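Peroxiredoxin HYR1 (Saccharomyces cerevisiae, PDB 3CMI) reduces hydroperoxides at the expense of thioredoxin and acts as a peroxide sensor that oxidises and activates the transcription factor YAP1. Local coordinates at residues L15-F27 with I100-V114. Numbering follows the deposited sequence.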
loop_
_atom_site.group_PDB
_atom_site.type_symbol
_atom_site.label_atom_id
_atom_site.label_comp_id
_atom_site.label_asym_id
_atom_site.label_seq_id
_atom_site.Cartn_x
_atom_site.Cartn_y
_atom_site.Cartn_z
ATOM N N LEU A 15 3.722 -13.140 -0.156
ATOM C CA LEU A 15 2.373 -12.655 -0.450
ATOM C C LEU A 15 2.054 -12.672 -1.940
ATOM O O LEU A 15 2.883 -12.287 -2.764
ATOM C CB LEU A 15 2.207 -11.228 0.075
ATOM C CG LEU A 15 1.688 -10.911 1.484
ATOM C CD1 LEU A 15 1.662 -12.099 2.454
ATOM C CD2 LEU A 15 2.458 -9.716 2.076
ATOM N N ALA A 16 0.845 -13.114 -2.274
ATOM C CA ALA A 16 0.377 -13.102 -3.654
ATOM C C ALA A 16 -1.127 -12.806 -3.713
ATOM O O ALA A 16 -1.938 -13.725 -3.902
ATOM C CB ALA A 16 0.710 -14.433 -4.354
ATOM N N PRO A 17 -1.505 -11.522 -3.550
ATOM C CA PRO A 17 -2.912 -11.139 -3.663
ATOM C C PRO A 17 -3.412 -11.252 -5.101
ATOM O O PRO A 17 -2.616 -11.202 -6.043
ATOM C CB PRO A 17 -2.904 -9.672 -3.236
ATOM C CG PRO A 17 -1.534 -9.192 -3.602
ATOM C CD PRO A 17 -0.647 -10.355 -3.266
ATOM N N VAL A 18 -4.721 -11.399 -5.259
ATOM C CA VAL A 18 -5.334 -11.452 -6.584
ATOM C C VAL A 18 -5.372 -10.039 -7.181
ATOM O O VAL A 18 -5.763 -9.093 -6.501
ATOM C CB VAL A 18 -6.760 -12.050 -6.513
ATOM C CG1 VAL A 18 -7.363 -12.153 -7.887
ATOM C CG2 VAL A 18 -6.741 -13.428 -5.843
ATOM N N ASP A 19 -4.969 -9.894 -8.443
ATOM C CA ASP A 19 -4.989 -8.572 -9.076
ATOM C C ASP A 19 -6.369 -8.226 -9.645
ATOM O O ASP A 19 -7.320 -9.003 -9.502
ATOM C CB ASP A 19 -3.848 -8.394 -10.106
ATOM C CG ASP A 19 -4.109 -9.102 -11.445
ATOM O OD1 ASP A 19 -3.212 -9.045 -12.315
ATOM O OD2 ASP A 19 -5.186 -9.708 -11.647
ATOM N N LYS A 20 -6.462 -7.055 -10.273
ATOM C CA LYS A 20 -7.705 -6.539 -10.858
ATOM C C LYS A 20 -8.308 -7.472 -11.918
ATOM O O LYS A 20 -9.533 -7.573 -12.031
ATOM C CB LYS A 20 -7.443 -5.153 -11.460
ATOM C CG LYS A 20 -8.684 -4.300 -11.711
ATOM C CD LYS A 20 -8.346 -3.034 -12.504
ATOM C CE LYS A 20 -8.153 -3.331 -13.986
ATOM N NZ LYS A 20 -8.039 -2.093 -14.814
ATOM N N LYS A 21 -7.451 -8.147 -12.686
ATOM C CA LYS A 21 -7.897 -9.107 -13.709
ATOM C C LYS A 21 -8.178 -10.503 -13.119
ATOM O O LYS A 21 -8.474 -11.455 -13.853
ATOM C CB LYS A 21 -6.866 -9.220 -14.845
ATOM C CG LYS A 21 -6.407 -7.896 -15.486
ATOM C CD LYS A 21 -7.401 -7.369 -16.520
ATOM C CE LYS A 21 -6.776 -6.300 -17.421
ATOM N NZ LYS A 21 -6.359 -6.835 -18.770
ATOM N N GLY A 22 -8.082 -10.619 -11.794
ATOM C CA GLY A 22 -8.326 -11.887 -11.109
ATOM C C GLY A 22 -7.150 -12.849 -11.173
ATOM O O GLY A 22 -7.325 -14.064 -10.997
ATOM N N GLN A 23 -5.946 -12.299 -11.411
ATOM C CA GLN A 23 -4.742 -13.129 -11.528
ATOM C C GLN A 23 -3.783 -12.888 -10.351
ATOM O O GLN A 23 -3.730 -11.769 -9.805
ATOM C CB GLN A 23 -4.022 -12.874 -12.859
ATOM C CG GLN A 23 -4.816 -13.292 -14.120
ATOM C CD GLN A 23 -5.331 -14.791 -14.075
ATOM O OE1 GLN A 23 -4.495 -15.601 -13.557
ATOM N NE2 GLN A 23 -6.782 -14.997 -14.340
ATOM N N PRO A 24 -3.018 -13.939 -9.958
ATOM C CA PRO A 24 -2.027 -13.799 -8.888
ATOM C C PRO A 24 -1.044 -12.670 -9.162
ATOM O O PRO A 24 -0.517 -12.549 -10.275
ATOM C CB PRO A 24 -1.294 -15.142 -8.901
ATOM C CG PRO A 24 -2.298 -16.109 -9.469
ATOM C CD PRO A 24 -3.059 -15.317 -10.501
ATOM N N PHE A 25 -0.831 -11.836 -8.149
ATOM C CA PHE A 25 0.167 -10.781 -8.213
ATOM C C PHE A 25 1.219 -11.062 -7.142
ATOM O O PHE A 25 1.096 -10.594 -6.005
ATOM C CB PHE A 25 -0.478 -9.406 -8.020
ATOM C CG PHE A 25 0.467 -8.255 -8.256
ATOM C CD1 PHE A 25 0.695 -7.780 -9.544
ATOM C CD2 PHE A 25 1.143 -7.659 -7.193
ATOM C CE1 PHE A 25 1.574 -6.721 -9.771
ATOM C CE2 PHE A 25 2.020 -6.608 -7.411
ATOM C CZ PHE A 25 2.235 -6.139 -8.703
ATOM N N PRO A 26 2.255 -11.841 -7.498
ATOM C CA PRO A 26 3.226 -12.262 -6.488
ATOM C C PRO A 26 4.150 -11.121 -6.068
ATOM O O PRO A 26 4.703 -10.425 -6.920
ATOM C CB PRO A 26 4.000 -13.386 -7.185
ATOM C CG PRO A 26 3.864 -13.109 -8.645
ATOM C CD PRO A 26 2.576 -12.360 -8.842
ATOM N N PHE A 27 4.302 -10.928 -4.761
ATOM C CA PHE A 27 5.110 -9.825 -4.233
ATOM C C PHE A 27 6.617 -10.045 -4.390
ATOM O O PHE A 27 7.406 -9.154 -4.093
ATOM C CB PHE A 27 4.764 -9.562 -2.764
ATOM C CG PHE A 27 3.592 -8.631 -2.558
ATOM C CD1 PHE A 27 2.663 -8.393 -3.571
ATOM C CD2 PHE A 27 3.398 -8.019 -1.323
ATOM C CE1 PHE A 27 1.581 -7.536 -3.361
ATOM C CE2 PHE A 27 2.317 -7.167 -1.104
ATOM C CZ PHE A 27 1.410 -6.925 -2.122
ATOM N N ILE A 100 -3.356 -1.987 -9.493
ATOM C CA ILE A 100 -4.593 -2.052 -8.716
ATOM C C ILE A 100 -5.004 -3.518 -8.595
ATOM O O ILE A 100 -4.946 -4.273 -9.565
ATOM C CB ILE A 100 -5.727 -1.204 -9.369
ATOM C CG1 ILE A 100 -5.340 0.286 -9.432
ATOM C CG2 ILE A 100 -7.076 -1.415 -8.669
ATOM C CD1 ILE A 100 -5.240 1.006 -8.079
ATOM N N MET A 101 -5.403 -3.921 -7.395
ATOM C CA MET A 101 -5.712 -5.320 -7.116
ATOM C C MET A 101 -7.218 -5.552 -7.102
ATOM O O MET A 101 -7.991 -4.602 -7.213
ATOM C CB MET A 101 -5.100 -5.732 -5.772
ATOM C CG MET A 101 -3.598 -5.480 -5.637
ATOM S SD MET A 101 -2.570 -6.629 -6.581
ATOM C CE MET A 101 -2.157 -5.624 -8.002
ATOM N N LYS A 102 -7.622 -6.820 -6.984
ATOM C CA LYS A 102 -9.014 -7.188 -6.725
ATOM C C LYS A 102 -9.480 -6.601 -5.382
ATOM O O LYS A 102 -8.689 -6.494 -4.433
ATOM C CB LYS A 102 -9.160 -8.720 -6.714
ATOM C CG LYS A 102 -10.592 -9.247 -6.614
ATOM C CD LYS A 102 -10.618 -10.776 -6.490
ATOM C CE LYS A 102 -12.017 -11.303 -6.159
ATOM N NZ LYS A 102 -11.992 -12.717 -5.661
ATOM N N LYS A 103 -10.759 -6.226 -5.317
ATOM C CA LYS A 103 -11.372 -5.714 -4.087
ATOM C C LYS A 103 -11.234 -6.716 -2.935
ATOM O O LYS A 103 -11.442 -7.916 -3.114
ATOM C CB LYS A 103 -12.848 -5.361 -4.319
ATOM C CG LYS A 103 -13.538 -4.692 -3.119
ATOM C CD LYS A 103 -15.045 -4.531 -3.333
ATOM C CE LYS A 103 -15.826 -5.812 -3.034
ATOM N NZ LYS A 103 -15.875 -6.135 -1.574
ATOM N N ILE A 104 -10.856 -6.206 -1.765
ATOM C CA ILE A 104 -10.664 -7.028 -0.571
ATOM C C ILE A 104 -11.326 -6.391 0.640
ATOM O O ILE A 104 -11.745 -5.228 0.593
ATOM C CB ILE A 104 -9.153 -7.214 -0.220
ATOM C CG1 ILE A 104 -8.466 -5.851 -0.031
ATOM C CG2 ILE A 104 -8.445 -8.085 -1.255
ATOM C CD1 ILE A 104 -7.280 -5.863 0.927
ATOM N N ASP A 105 -11.416 -7.163 1.721
ATOM C CA ASP A 105 -11.600 -6.608 3.055
ATOM C C ASP A 105 -10.220 -6.407 3.668
ATOM O O ASP A 105 -9.361 -7.296 3.601
ATOM C CB ASP A 105 -12.418 -7.549 3.945
ATOM C CG ASP A 105 -13.886 -7.612 3.554
ATOM O OD1 ASP A 105 -14.609 -8.442 4.147
ATOM O OD2 ASP A 105 -14.323 -6.844 2.667
ATOM N N VAL A 106 -10.011 -5.236 4.261
ATOM C CA VAL A 106 -8.774 -4.937 4.970
ATOM C C VAL A 106 -8.906 -5.293 6.454
ATOM O O VAL A 106 -7.903 -5.529 7.138
ATOM C CB VAL A 106 -8.345 -3.447 4.792
ATOM C CG1 VAL A 106 -8.056 -3.145 3.318
ATOM C CG2 VAL A 106 -9.408 -2.492 5.333
ATOM N N ASN A 107 -10.150 -5.328 6.936
ATOM C CA ASN A 107 -10.462 -5.640 8.325
ATOM C C ASN A 107 -11.448 -6.796 8.441
ATOM O O ASN A 107 -12.147 -7.117 7.482
ATOM C CB ASN A 107 -11.072 -4.424 9.036
ATOM C CG ASN A 107 -10.154 -3.212 9.051
ATOM O OD1 ASN A 107 -10.629 -2.077 9.030
ATOM N ND2 ASN A 107 -8.846 -3.442 9.109
ATOM N N GLY A 108 -11.505 -7.397 9.629
ATOM C CA GLY A 108 -12.517 -8.401 9.962
ATOM C C GLY A 108 -12.100 -9.838 9.703
ATOM O O GLY A 108 -10.934 -10.120 9.417
ATOM N N GLY A 109 -13.069 -10.744 9.798
ATOM C CA GLY A 109 -12.838 -12.179 9.625
ATOM C C GLY A 109 -12.420 -12.612 8.230
ATOM O O GLY A 109 -11.900 -13.714 8.055
ATOM N N ASN A 110 -12.653 -11.750 7.240
ATOM C CA ASN A 110 -12.256 -12.015 5.853
ATOM C C ASN A 110 -11.111 -11.107 5.386
ATOM O O ASN A 110 -10.922 -10.884 4.191
ATOM C CB ASN A 110 -13.462 -11.900 4.908
ATOM C CG ASN A 110 -14.465 -13.056 5.058
ATOM O OD1 ASN A 110 -15.548 -13.016 4.471
ATOM N ND2 ASN A 110 -14.107 -14.082 5.832
ATOM N N GLU A 111 -10.354 -10.587 6.352
ATOM C CA GLU A 111 -9.173 -9.757 6.108
ATOM C C GLU A 111 -8.163 -10.466 5.199
ATOM O O GLU A 111 -7.819 -11.631 5.430
ATOM C CB GLU A 111 -8.542 -9.398 7.459
ATOM C CG GLU A 111 -7.078 -9.022 7.442
ATOM C CD GLU A 111 -6.469 -9.090 8.828
ATOM O OE1 GLU A 111 -6.288 -8.026 9.452
ATOM O OE2 GLU A 111 -6.180 -10.209 9.295
ATOM N N ASP A 112 -7.701 -9.758 4.167
ATOM C CA ASP A 112 -6.732 -10.304 3.217
ATOM C C ASP A 112 -5.393 -10.542 3.906
ATOM O O ASP A 112 -4.967 -9.715 4.717
ATOM C CB ASP A 112 -6.542 -9.356 2.028
ATOM C CG ASP A 112 -5.778 -10.000 0.880
ATOM O OD1 ASP A 112 -6.410 -10.643 0.016
ATOM O OD2 ASP A 112 -4.540 -9.849 0.833
ATOM N N PRO A 113 -4.732 -11.678 3.598
ATOM C CA PRO A 113 -3.389 -11.980 4.106
ATOM C C PRO A 113 -2.366 -10.842 4.006
ATOM O O PRO A 113 -1.492 -10.749 4.860
ATOM C CB PRO A 113 -2.957 -13.167 3.243
ATOM C CG PRO A 113 -4.242 -13.890 2.985
ATOM C CD PRO A 113 -5.257 -12.790 2.777
ATOM N N VAL A 114 -2.470 -9.991 2.984
ATOM C CA VAL A 114 -1.554 -8.852 2.839
ATOM C C VAL A 114 -1.725 -7.905 4.025
ATOM O O VAL A 114 -0.746 -7.415 4.589
ATOM C CB VAL A 114 -1.770 -8.083 1.504
ATOM C CG1 VAL A 114 -1.033 -6.730 1.503
ATOM C CG2 VAL A 114 -1.332 -8.936 0.309
HETATM O O HOH W 1 -6.440 -8.385 -3.967
#
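M101 reaches from the loop that leads into helix 113-121 of this thioredoxin-fold peroxidase onto the loop 15-27, which doubles back through a type I beta turn at D19 to G22. A single beta bridge between D19 and M101 joins the backbones. Around it, K102 N donates to V18 O (3.0 Å) and K20 N to I100 O (3.2 Å), the latter bond bent at 135°. A water donates to both V18 O and K102 O.

The M101 side chain starts with CB against V18 O, then bends about the CB-CG bond (chi2 -74°) and again about CG-SD, which turns CE back over the F25 ring. SD lies beside P17 CG and against F25 CB and CG, an oblique Met-aromatic contact. CE ends over one ring face, 3.9 Å from the centroid in a CH-pi contact, and also meets D19 CB. I68 of strand 65-72 touches both M101 and F25.

V18 and K102 run side by side, CG1 against CD. V114 sets CG2 against both L15 CG (3.8 Å) and P17 CD (3.9 Å). D112 is the helix N-cap: its OD2 accepts from V114 N at 3.0 Å, on the anti side of the carboxylate but tilted 31° out of its plane.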